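Local coordinates for monosaccharide ABC transporter substrate-binding protein, CUT2 family (Bradyrhizobium sp., PDB 4YHS) that probably binds a monosaccharide or related solute in the periplasm and delivers it to a CUT2-family ABC importer, at residues Leu61-Pro66 with Met91-Ala96; Val76-Ala81 with Asp347-Val352; Ala119-Ala124 with Pro143-Val148. All blocks are in the same frame, centred on the assembly; numbering follows the deposited sequence.

Contact 1. Residues Leu61-Pro66 with Met91-Ala96; sequences LCVSFP and MNLVEA
The ring of Phe65 takes the methyl CD1 of Leu93 over the middle of one face, a CH-pi contact with CD1 3.9 Å from the Phe65 ring centroid and only 11° off the ring normal. Trp73, on helix 71-87, meets Phe65 in an edge-to-face pair. Leu93 reaches the ring because its CG stands anti to the backbone N (chi1 -173°), which carries CD1 past its bridge partner Val63 to Phe65, two residues further along strand 61-65. The same methyl lies 3.8 Å from CG1 of Val63, while the other branch, Val63 CG2, rests 4.0 Å from CG of the selenomethionine Met91. Val63 is thus wedged between two side chains of strand 91-95, and the row Met91, Val63, Leu93 and Phe65 forms a continuous apolar surface under helix 71-87.

The backbones run parallel, their axes 19° apart, and residues pair in register from Leu61 with Met91 to Phe65 with Glu95. Asn92 N binds Leu61 O, Val63 N binds Asn92 O, and Val94 N meets Val63 O at 2.8 Å. Phe65 N to Val94 O continues the series, and a more bent bond from Ala96 N to Phe65 O, 3.1 Å, ends it. The reverse face, with Cys62, Ser64, Asn92 and Val94, packs on helix 102-115, to which Cys62 is tied by its disulfide to Cys112. Strand 60-65, helix 71-87 and strand 90-95 make a classic beta-alpha-beta crossover of a periplasmic binding protein lobe.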
ATOM      1  N   LEU A  61      15.322   0.432 -17.261  1.00 20.58           N
ATOM      2  CA  LEU A  61      14.960   0.680 -15.870  1.00 16.75           C
ATOM      3  C   LEU A  61      15.294  -0.537 -15.042  1.00 24.56           C
ATOM      4  O   LEU A  61      14.753  -1.617 -15.289  1.00 24.75           O
ATOM      5  CB  LEU A  61      13.462   0.972 -15.704  1.00 20.67           C
ATOM      6  CG  LEU A  61      12.873   2.109 -16.550  1.00 20.90           C
ATOM      7  CD1 LEU A  61      11.408   2.296 -16.229  1.00 20.37           C
ATOM      8  CD2 LEU A  61      13.645   3.401 -16.364  1.00 22.94           C
ATOM      9  N   CYS A  62      16.178  -0.367 -14.069  1.00 17.10           N
ATOM     10  CA  CYS A  62      16.446  -1.440 -13.106  1.00 18.60           C
ATOM     11  C   CYS A  62      15.422  -1.306 -11.994  1.00 22.89           C
ATOM     12  O   CYS A  62      15.261  -0.209 -11.438  1.00 19.16           O
ATOM     13  CB  CYS A  62      17.876  -1.363 -12.562  1.00 21.19           C
ATOM     14  SG  CYS A  62      18.149  -2.461 -11.160  1.00 22.84           S
ATOM     15  N   VAL A  63      14.709  -2.394 -11.682  1.00 17.37           N
ATOM     16  CA  VAL A  63      13.697  -2.363 -10.629  1.00 15.48           C
ATOM     17  C   VAL A  63      14.094  -3.397  -9.577  1.00 18.43           C
ATOM     18  O   VAL A  63      14.215  -4.579  -9.883  1.00 16.23           O
ATOM     19  CB  VAL A  63      12.271  -2.649 -11.161  1.00 16.56           C
ATOM     20  CG1 VAL A  63      11.236  -2.425 -10.036  1.00 15.72           C
ATOM     21  CG2 VAL A  63      11.974  -1.740 -12.338  1.00 15.59           C
ATOM     22  N   SER A  64      14.274  -2.931  -8.340  1.00 18.14           N
ATOM     23  CA  SER A  64      14.710  -3.770  -7.210  1.00 15.19           C
ATOM     24  C   SER A  64      13.610  -3.907  -6.156  1.00 16.46           C
ATOM     25  O   SER A  64      13.161  -2.912  -5.567  1.00 16.32           O
ATOM     26  CB  SER A  64      15.982  -3.167  -6.599  1.00 16.41           C
ATOM     27  OG  SER A  64      16.329  -3.760  -5.359  1.00 17.49           O
ATOM     28  N   PHE A  65      13.136  -5.141  -5.984  1.00 14.64           N
ATOM     29  CA  PHE A  65      12.048  -5.467  -5.070  1.00 15.62           C
ATOM     30  C   PHE A  65      12.604  -6.144  -3.833  1.00 13.56           C
ATOM     31  O   PHE A  65      13.653  -6.802  -3.901  1.00 17.55           O
ATOM     32  CB  PHE A  65      11.054  -6.416  -5.730  1.00 18.88           C
ATOM     33  CG  PHE A  65       9.914  -5.739  -6.473  1.00 13.38           C
ATOM     34  CD1 PHE A  65      10.011  -4.465  -6.951  1.00 12.56           C
ATOM     35  CD2 PHE A  65       8.725  -6.445  -6.682  1.00 20.55           C
ATOM     36  CE1 PHE A  65       8.909  -3.884  -7.639  1.00 15.18           C
ATOM     37  CE2 PHE A  65       7.664  -5.896  -7.349  1.00 15.36           C
ATOM     38  CZ  PHE A  65       7.734  -4.634  -7.824  1.00 12.32           C
ATOM     39  N   PRO A  66      11.918  -5.992  -2.694  1.00 16.39           N
ATOM     40  CA  PRO A  66      12.334  -6.706  -1.478  1.00 19.26           C
ATOM     41  C   PRO A  66      12.176  -8.225  -1.599  1.00 18.49           C
ATOM     42  O   PRO A  66      12.962  -8.985  -1.012  1.00 19.54           O
ATOM     43  CB  PRO A  66      11.394  -6.142  -0.409  1.00 20.97           C
ATOM     44  CG  PRO A  66      10.183  -5.697  -1.173  1.00 18.74           C
ATOM     45  CD  PRO A  66      10.697  -5.203  -2.489  1.00 17.61           C
HETATM   46  N   MSE A  91      12.220  -2.904 -18.776  1.00 27.37           N
HETATM   47  CA  MSE A  91      12.347  -3.149 -17.350  1.00 24.26           C
HETATM   48  C   MSE A  91      13.214  -4.379 -17.128  1.00 26.72           C
HETATM   49  O   MSE A  91      13.094  -5.355 -17.852  1.00 24.36           O
HETATM   50  CB  MSE A  91      10.964  -3.355 -16.711  1.00 20.16           C
HETATM   51  CG  MSE A  91      11.016  -4.108 -15.356  1.00 36.23           C
HETATM   52 SE   MSE A  91       9.288  -4.662 -14.777  1.00 47.98          SE
HETATM   53  CE  MSE A  91       9.259  -6.293 -15.852  1.00 29.74           C
ATOM     54  N   ASN A  92      14.095  -4.313 -16.137  1.00 21.09           N
ATOM     55  CA  ASN A  92      14.856  -5.479 -15.677  1.00 23.19           C
ATOM     56  C   ASN A  92      14.589  -5.539 -14.180  1.00 17.78           C
ATOM     57  O   ASN A  92      15.084  -4.693 -13.433  1.00 20.02           O
ATOM     58  CB  ASN A  92      16.352  -5.331 -16.019  1.00 32.49           C
ATOM     59  CG  ASN A  92      17.262  -6.091 -15.073  1.00 51.85           C
ATOM     60  OD1 ASN A  92      17.050  -7.273 -14.792  1.00 54.18           O
ATOM     61  ND2 ASN A  92      18.299  -5.412 -14.582  1.00 63.18           N
ATOM     62  N   LEU A  93      13.735  -6.471 -13.742  1.00 21.47           N
ATOM     63  CA  LEU A  93      13.348  -6.507 -12.334  1.00 15.98           C
ATOM     64  C   LEU A  93      14.066  -7.641 -11.630  1.00 18.35           C
ATOM     65  O   LEU A  93      14.171  -8.742 -12.182  1.00 19.91           O
ATOM     66  CB  LEU A  93      11.840  -6.677 -12.170  1.00 15.79           C
ATOM     67  CG  LEU A  93      11.278  -6.555 -10.738  1.00 19.33           C
ATOM     68  CD1 LEU A  93       9.890  -5.946 -10.774  1.00 21.69           C
ATOM     69  CD2 LEU A  93      11.226  -7.925 -10.030  1.00 18.74           C
ATOM     70  N   VAL A  94      14.610  -7.327 -10.454  1.00 21.04           N
ATOM     71  CA  VAL A  94      15.272  -8.275  -9.573  1.00 24.31           C
ATOM     72  C   VAL A  94      14.605  -8.192  -8.187  1.00 20.79           C
ATOM     73  O   VAL A  94      14.049  -7.149  -7.817  1.00 18.84           O
ATOM     74  CB  VAL A  94      16.803  -7.998  -9.494  1.00 24.31           C
ATOM     75  CG1 VAL A  94      17.421  -8.211 -10.882  1.00 22.96           C
ATOM     76  CG2 VAL A  94      17.089  -6.584  -8.987  1.00 23.62           C
ATOM     77  N   GLU A  95      14.580  -9.308  -7.453  1.00 21.63           N
ATOM     78  CA  GLU A  95      13.992  -9.327  -6.103  1.00 19.37           C
ATOM     79  C   GLU A  95      14.910 -10.101  -5.145  1.00 21.14           C
ATOM     80  O   GLU A  95      15.508 -11.126  -5.519  1.00 18.56           O
ATOM     81  CB  GLU A  95      12.587  -9.918  -6.133  1.00 21.02           C
ATOM     82  CG  GLU A  95      12.522 -11.330  -6.645  1.00 23.71           C
ATOM     83  CD  GLU A  95      12.702 -12.361  -5.578  1.00 25.61           C
ATOM     84  OE1 GLU A  95      12.929 -13.505  -5.978  1.00 28.74           O
ATOM     85  OE2 GLU A  95      12.608 -12.048  -4.349  1.00 22.93           O
ATOM     86  N   ALA A  96      15.015  -9.604  -3.908  1.00 16.24           N
ATOM     87  CA  ALA A  96      16.088 -10.042  -3.013  1.00 15.49           C
ATOM     88  C   ALA A  96      15.719 -11.260  -2.184  1.00 20.28           C
ATOM     89  O   ALA A  96      16.568 -11.809  -1.491  1.00 23.65           O
ATOM     90  CB  ALA A  96      16.504  -8.919  -2.097  1.00 21.64           C
TER

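Contact 2. Residues Val76-Ala81 with Asp347-Val352; sequences VDYGVA and DGFKPV
Asp77 and Ala81, one turn apart on helix 71-87, face an extended piece of the C-terminal tail at Pro351 and Val352, with CA of Asp77 6.6 Å from CA of Pro351. The helical side is regular, Ala81 N bonding to Asp77 O, whereas residues 347-352 form neither helix nor strand; Gly348 turns with a positive phi, and beyond it the chain is extended and passes obliquely across the helix, meeting it at Asp77 and Ala81.

The carboxyl group of Asp77 receives the backbone N-H of Val352 on OD2 at 2.8 Å, almost straight at 175°, through the syn lone pair. Its CG lies anti to the backbone N (chi1 178°), so that the group projects from the helix to the tail. OD1 of Asp77 comes to 2.7 Å from the carbonyl O of Val352. The edge of the Phe349 ring, at CE2, comes 3.4 Å from Asp77 OD2.

Tyr78 turns the edge of its ring onto one face of Phe349 in a T-shaped pair, the planes at 86° and the centroids 5.2 Å apart. Tyr78 CD1 sits above Phe349 near the rim, 3.7 Å from CE1, and Tyr78 CB adds a CH-pi contact over the same ring. Farther along, Ala81 CB meets Val352 CG1 at 4.0 Å, and Val352 also packs on Met91.

One buried acid thus takes hold of the tail by its main chain, with apolar contacts on Phe349 and Val352 completing the grip. The approach of OD1 to a carbonyl oxygen suggests that Asp77 may be protonated, which would suit its largely apolar surroundings.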
ATOM      1  N   VAL A  76       2.464  -4.729  -7.298  1.00 13.65           N
ATOM      2  CA  VAL A  76       3.422  -3.718  -7.697  1.00 13.03           C
ATOM      3  C   VAL A  76       4.156  -4.164  -8.985  1.00 12.78           C
ATOM      4  O   VAL A  76       4.366  -3.347  -9.891  1.00 14.81           O
ATOM      5  CB  VAL A  76       4.444  -3.430  -6.590  1.00 12.12           C
ATOM      6  CG1 VAL A  76       5.293  -2.266  -6.987  1.00 15.31           C
ATOM      7  CG2 VAL A  76       3.758  -3.154  -5.277  1.00 10.79           C
ATOM      8  N   ASP A  77       4.529  -5.445  -9.055  1.00 14.53           N
ATOM      9  CA  ASP A  77       5.188  -6.021 -10.239  1.00 11.94           C
ATOM     10  C   ASP A  77       4.334  -5.792 -11.494  1.00 13.93           C
ATOM     11  O   ASP A  77       4.825  -5.386 -12.545  1.00 14.29           O
ATOM     12  CB  ASP A  77       5.442  -7.510 -10.044  1.00 15.82           C
ATOM     13  CG  ASP A  77       6.070  -8.159 -11.257  1.00 20.32           C
ATOM     14  OD1 ASP A  77       7.189  -7.763 -11.652  1.00 19.56           O
ATOM     15  OD2 ASP A  77       5.457  -9.076 -11.794  1.00 18.46           O
ATOM     16  N   TYR A  78       3.059  -6.119 -11.380  1.00 14.59           N
ATOM     17  CA  TYR A  78       2.123  -5.956 -12.482  1.00 12.08           C
ATOM     18  C   TYR A  78       2.112  -4.514 -12.992  1.00 14.49           C
ATOM     19  O   TYR A  78       2.178  -4.290 -14.183  1.00 14.02           O
ATOM     20  CB  TYR A  78       0.718  -6.388 -12.032  1.00 15.91           C
ATOM     21  CG  TYR A  78      -0.356  -6.177 -13.067  1.00 16.31           C
ATOM     22  CD1 TYR A  78      -0.545  -7.095 -14.109  1.00 14.65           C
ATOM     23  CD2 TYR A  78      -1.204  -5.084 -12.994  1.00 21.49           C
ATOM     24  CE1 TYR A  78      -1.527  -6.897 -15.057  1.00 20.41           C
ATOM     25  CE2 TYR A  78      -2.199  -4.889 -13.926  1.00 16.76           C
ATOM     26  CZ  TYR A  78      -2.351  -5.787 -14.964  1.00 19.07           C
ATOM     27  OH  TYR A  78      -3.349  -5.610 -15.910  1.00 23.47           O
ATOM     28  N   GLY A  79       2.062  -3.543 -12.081  1.00 12.98           N
ATOM     29  CA  GLY A  79       2.053  -2.132 -12.430  1.00 15.51           C
ATOM     30  C   GLY A  79       3.329  -1.733 -13.141  1.00 16.42           C
ATOM     31  O   GLY A  79       3.289  -1.090 -14.179  1.00 13.58           O
ATOM     32  N   VAL A  80       4.464  -2.115 -12.576  1.00 14.36           N
ATOM     33  CA  VAL A  80       5.746  -1.741 -13.196  1.00 13.01           C
ATOM     34  C   VAL A  80       5.875  -2.375 -14.581  1.00 14.71           C
ATOM     35  O   VAL A  80       6.313  -1.692 -15.522  1.00 16.37           O
ATOM     36  CB  VAL A  80       6.947  -2.126 -12.291  1.00 16.46           C
ATOM     37  CG1 VAL A  80       8.250  -1.809 -12.983  1.00 20.79           C
ATOM     38  CG2 VAL A  80       6.896  -1.338 -11.002  1.00 21.55           C
ATOM     39  N   ALA A  81       5.474  -3.642 -14.723  1.00 15.76           N
ATOM     40  CA  ALA A  81       5.646  -4.357 -16.000  1.00 19.69           C
ATOM     41  C   ALA A  81       4.707  -3.785 -17.045  1.00 18.93           C
ATOM     42  O   ALA A  81       5.086  -3.598 -18.202  1.00 18.38           O
ATOM     43  CB  ALA A  81       5.397  -5.843 -15.863  1.00 14.29           C
ATOM     44  N   ASP A 347      -6.058 -12.067 -10.788  1.00 16.92           N
ATOM     45  CA  ASP A 347      -5.982 -13.487 -10.409  1.00 15.21           C
ATOM     46  C   ASP A 347      -5.136 -14.271 -11.394  1.00 16.91           C
ATOM     47  O   ASP A 347      -5.237 -14.090 -12.595  1.00 20.33           O
ATOM     48  CB  ASP A 347      -7.369 -14.113 -10.352  1.00 18.46           C
ATOM     49  CG  ASP A 347      -8.277 -13.421  -9.373  1.00 32.93           C
ATOM     50  OD1 ASP A 347      -8.123 -13.657  -8.173  1.00 36.24           O
ATOM     51  OD2 ASP A 347      -9.139 -12.650  -9.809  1.00 42.10           O
ATOM     52  N   GLY A 348      -4.274 -15.142 -10.877  1.00 19.11           N
ATOM     53  CA  GLY A 348      -3.551 -16.057 -11.740  1.00 24.65           C
ATOM     54  C   GLY A 348      -2.305 -15.430 -12.332  1.00 30.64           C
ATOM     55  O   GLY A 348      -1.509 -16.122 -12.927  1.00 27.58           O
ATOM     56  N   PHE A 349      -2.144 -14.120 -12.170  1.00 23.12           N
ATOM     57  CA  PHE A 349      -0.999 -13.412 -12.741  1.00 17.95           C
ATOM     58  C   PHE A 349       0.290 -13.997 -12.188  1.00 20.89           C
ATOM     59  O   PHE A 349       0.423 -14.218 -10.979  1.00 24.57           O
ATOM     60  CB  PHE A 349      -1.081 -11.911 -12.444  1.00 21.90           C
ATOM     61  CG  PHE A 349       0.141 -11.120 -12.886  1.00 18.82           C
ATOM     62  CD1 PHE A 349       0.403 -10.889 -14.237  1.00 23.14           C
ATOM     63  CD2 PHE A 349       1.029 -10.629 -11.953  1.00 18.52           C
ATOM     64  CE1 PHE A 349       1.530 -10.148 -14.619  1.00 21.17           C
ATOM     65  CE2 PHE A 349       2.150  -9.882 -12.351  1.00 17.03           C
ATOM     66  CZ  PHE A 349       2.376  -9.661 -13.674  1.00 16.75           C
ATOM     67  N   LYS A 350       1.199 -14.287 -13.105  1.00 22.08           N
ATOM     68  CA  LYS A 350       2.525 -14.775 -12.788  1.00 21.01           C
ATOM     69  C   LYS A 350       3.528 -13.618 -12.870  1.00 14.80           C
ATOM     70  O   LYS A 350       3.465 -12.804 -13.788  1.00 20.96           O
ATOM     71  CB  LYS A 350       2.900 -15.899 -13.753  1.00 25.63           C
ATOM     72  CG  LYS A 350       2.065 -17.170 -13.538  1.00 40.62           C
ATOM     73  CD  LYS A 350       2.469 -18.295 -14.485  1.00 57.04           C
ATOM     74  CE  LYS A 350       1.787 -19.619 -14.132  1.00 65.94           C
ATOM     75  NZ  LYS A 350       2.140 -20.737 -15.081  1.00 71.57           N
ATOM     76  N   PRO A 351       4.460 -13.550 -11.905  1.00 25.04           N
ATOM     77  CA  PRO A 351       5.392 -12.420 -11.912  1.00 18.33           C
ATOM     78  C   PRO A 351       6.212 -12.293 -13.174  1.00 22.37           C
ATOM     79  O   PRO A 351       6.575 -13.304 -13.779  1.00 19.63           O
ATOM     80  CB  PRO A 351       6.297 -12.694 -10.710  1.00 20.06           C
ATOM     81  CG  PRO A 351       6.101 -14.093 -10.375  1.00 25.04           C
ATOM     82  CD  PRO A 351       4.726 -14.473 -10.789  1.00 21.70           C
ATOM     83  N   VAL A 352       6.478 -11.047 -13.545  1.00 20.36           N
ATOM     84  CA  VAL A 352       7.224 -10.680 -14.742  1.00 19.82           C
ATOM     85  C   VAL A 352       8.535  -9.976 -14.372  1.00 19.90           C
ATOM     86  O   VAL A 352       8.539  -9.054 -13.546  1.00 17.36           O
ATOM     87  CB  VAL A 352       6.349  -9.741 -15.649  1.00 20.40           C
ATOM     88  CG1 VAL A 352       7.127  -9.288 -16.875  1.00 25.69           C
ATOM     89  CG2 VAL A 352       5.089 -10.479 -16.075  1.00 28.32           C
TER

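Contact 3. Residues Ala119-Ala124 with Pro143-Val148; sequences AVIIGA and PVIDLV
Ile121 and Ile145 lie side by side and point the same way from two parallel strands, with CG1 of Ile121 3.9 Å from CG1 of Ile145. The other branch of Ile121 is put to different use: CG2 stands anti to the backbone N and meets Leu147 CD2 at 3.8 Å, the two side chains passing at a slant. Ile121 therefore bridges Ile145 and Leu147, on the surface that helices 299-314 and 71-87 cover. Across the sheet, Ile122 extends CD1 back to Val144 CG1, 3.7 Å away, and packs with Val120 against helix 102-115.

Four backbone bonds join the strands, from Val120 N to Pro143 O, Ile145 N to Val120 O, Ile122 N to Ile145 O and Leu147 N to Ile122 O.

Beyond the last of these bonds a water joins the two segments. It accepts from Ala124 N at 2.9 Å and lies 2.7 Å from Asp146 OD1 and 2.9 Å from Leu147 O. Asp146 OD2 is held by a salt bridge to Lys159 and by the N-H of Ile151. The chemistry thus changes along the strands, from aliphatic packing to a polar carboxyl end, where a buried acid and a water take over the pairing and Lys159 would be expected to stabilise the negative charge.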
ATOM      1  N   ALA A 119      17.941   4.234 -15.058  1.00 20.13           N
ATOM      2  CA  ALA A 119      17.346   4.629 -13.778  1.00 20.10           C
ATOM      3  C   ALA A 119      17.134   3.389 -12.916  1.00 18.29           C
ATOM      4  O   ALA A 119      17.048   2.281 -13.439  1.00 20.19           O
ATOM      5  CB  ALA A 119      16.011   5.365 -13.990  1.00 17.59           C
ATOM      6  N   VAL A 120      17.071   3.610 -11.601  1.00 17.16           N
ATOM      7  CA  VAL A 120      16.815   2.557 -10.632  1.00 18.28           C
ATOM      8  C   VAL A 120      15.548   2.874  -9.814  1.00 19.34           C
ATOM      9  O   VAL A 120      15.449   3.929  -9.204  1.00 17.04           O
ATOM     10  CB  VAL A 120      18.030   2.359  -9.688  1.00 16.00           C
ATOM     11  CG1 VAL A 120      17.727   1.272  -8.676  1.00 20.23           C
ATOM     12  CG2 VAL A 120      19.285   1.987 -10.495  1.00 18.33           C
ATOM     13  N   ILE A 121      14.595   1.946  -9.803  1.00 16.44           N
ATOM     14  CA  ILE A 121      13.377   2.042  -9.014  1.00 17.62           C
ATOM     15  C   ILE A 121      13.509   1.033  -7.881  1.00 20.27           C
ATOM     16  O   ILE A 121      13.763  -0.118  -8.132  1.00 15.79           O
ATOM     17  CB  ILE A 121      12.140   1.765  -9.913  1.00 17.29           C
ATOM     18  CG1 ILE A 121      12.041   2.856 -10.984  1.00 18.63           C
ATOM     19  CG2 ILE A 121      10.857   1.705  -9.117  1.00 18.02           C
ATOM     20  CD1 ILE A 121      11.041   2.509 -12.086  1.00 18.01           C
ATOM     21  N   ILE A 122      13.374   1.482  -6.638  1.00 15.04           N
ATOM     22  CA  ILE A 122      13.662   0.643  -5.468  1.00 12.75           C
ATOM     23  C   ILE A 122      12.488   0.545  -4.497  1.00 14.43           C
ATOM     24  O   ILE A 122      11.981   1.558  -4.029  1.00 14.93           O
ATOM     25  CB  ILE A 122      14.854   1.194  -4.661  1.00 17.06           C
ATOM     26  CG1 ILE A 122      16.108   1.313  -5.504  1.00 19.91           C
ATOM     27  CG2 ILE A 122      15.180   0.296  -3.459  1.00 18.04           C
ATOM     28  CD1 ILE A 122      17.273   1.938  -4.751  1.00 17.07           C
ATOM     29  N   GLY A 123      12.103  -0.691  -4.175  1.00 13.39           N
ATOM     30  CA  GLY A 123      11.260  -0.979  -3.033  1.00 12.72           C
ATOM     31  C   GLY A 123      12.179  -1.434  -1.915  1.00 15.52           C
ATOM     32  O   GLY A 123      12.602  -2.590  -1.877  1.00 15.92           O
ATOM     33  N   ALA A 124      12.505  -0.508  -1.011  1.00 15.65           N
ATOM     34  CA  ALA A 124      13.623  -0.693  -0.096  1.00 18.47           C
ATOM     35  C   ALA A 124      13.323  -1.625   1.065  1.00 17.60           C
ATOM     36  O   ALA A 124      12.283  -1.513   1.712  1.00 18.91           O
ATOM     37  CB  ALA A 124      14.069   0.640   0.433  1.00 18.05           C
ATOM     38  N   PRO A 143      18.996   8.476 -11.994  1.00 26.23           N
ATOM     39  CA  PRO A 143      17.876   8.789 -11.095  1.00 20.26           C
ATOM     40  C   PRO A 143      17.474   7.577 -10.264  1.00 22.29           C
ATOM     41  O   PRO A 143      17.453   6.458 -10.799  1.00 18.92           O
ATOM     42  CB  PRO A 143      16.745   9.182 -12.048  1.00 28.35           C
ATOM     43  CG  PRO A 143      17.380   9.476 -13.334  1.00 31.49           C
ATOM     44  CD  PRO A 143      18.627   8.668 -13.407  1.00 27.52           C
ATOM     45  N   VAL A 144      17.140   7.801  -8.996  1.00 18.17           N
ATOM     46  CA  VAL A 144      16.696   6.725  -8.117  1.00 17.96           C
ATOM     47  C   VAL A 144      15.296   7.087  -7.623  1.00 21.47           C
ATOM     48  O   VAL A 144      15.084   8.147  -7.024  1.00 20.99           O
ATOM     49  CB  VAL A 144      17.659   6.502  -6.926  1.00 19.15           C
ATOM     50  CG1 VAL A 144      17.174   5.360  -6.065  1.00 23.18           C
ATOM     51  CG2 VAL A 144      19.092   6.227  -7.434  1.00 22.76           C
ATOM     52  N   ILE A 145      14.356   6.176  -7.858  1.00 19.59           N
ATOM     53  CA  ILE A 145      12.956   6.353  -7.456  1.00 13.74           C
ATOM     54  C   ILE A 145      12.615   5.475  -6.243  1.00 16.63           C
ATOM     55  O   ILE A 145      12.856   4.265  -6.256  1.00 17.64           O
ATOM     56  CB  ILE A 145      12.006   5.961  -8.598  1.00 18.13           C
ATOM     57  CG1 ILE A 145      12.411   6.600  -9.915  1.00 23.25           C
ATOM     58  CG2 ILE A 145      10.580   6.314  -8.255  1.00 15.65           C
ATOM     59  CD1 ILE A 145      12.411   8.056  -9.903  1.00 25.07           C
ATOM     60  N   ASP A 146      12.031   6.095  -5.226  1.00 12.41           N
ATOM     61  CA  ASP A 146      11.588   5.450  -3.999  1.00 16.22           C
ATOM     62  C   ASP A 146      10.151   4.930  -4.168  1.00 17.74           C
ATOM     63  O   ASP A 146       9.195   5.712  -4.201  1.00 17.45           O
ATOM     64  CB  ASP A 146      11.705   6.490  -2.863  1.00 19.35           C
ATOM     65  CG  ASP A 146      11.278   5.985  -1.513  1.00 15.26           C
ATOM     66  OD1 ASP A 146      10.893   4.792  -1.353  1.00 18.45           O
ATOM     67  OD2 ASP A 146      11.353   6.842  -0.599  1.00 16.46           O
ATOM     68  N   LEU A 147      10.007   3.607  -4.233  1.00 15.39           N
ATOM     69  CA  LEU A 147       8.717   2.948  -4.532  1.00 15.04           C
ATOM     70  C   LEU A 147       8.178   2.227  -3.301  1.00 13.87           C
ATOM     71  O   LEU A 147       8.865   1.372  -2.712  1.00 14.29           O
ATOM     72  CB  LEU A 147       8.876   1.969  -5.704  1.00 11.45           C
ATOM     73  CG  LEU A 147       7.695   1.032  -6.041  1.00 14.29           C
ATOM     74  CD1 LEU A 147       6.450   1.768  -6.491  1.00 15.95           C
ATOM     75  CD2 LEU A 147       8.097   0.034  -7.131  1.00 18.21           C
ATOM     76  N   VAL A 148       6.985   2.652  -2.887  1.00 11.77           N
ATOM     77  CA  VAL A 148       6.158   2.024  -1.851  1.00 13.43           C
ATOM     78  C   VAL A 148       6.646   2.212  -0.410  1.00 19.16           C
ATOM     79  O   VAL A 148       5.864   2.673   0.437  1.00 16.48           O
ATOM     80  CB  VAL A 148       5.974   0.513  -2.091  1.00 13.76           C
ATOM     81  CG1 VAL A 148       5.155  -0.088  -0.930  1.00 13.30           C
ATOM     82  CG2 VAL A 148       5.182   0.248  -3.401  1.00 12.89           C
TER
HETATM   83  O   HOH W   1      11.177   2.089  -1.107  1.00 14.26           O

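Contacts 1 and 3 are buried neighbours in one sheet: strand 60-65 of contact 1 lies directly beside strand 119-122 of contact 3, with probable hydrogen bonds from Ile121 N to Cys62 O and from Gly123 N to Ser64 O. Each joins two strands of a beta-alpha-beta unit by backbone bonds and apolar packing, aliphatic in contact 3 and including the Phe65 ring in contact 1. Contact 2 lies nearer the surface and relies on an acid side chain and an aromatic pair to fix a tail without regular structure. Helix 71-87 connects all three, since it is the crossover of contact 1, supplies one side of contact 2, and sends Val76 onto Phe65 and Leu147.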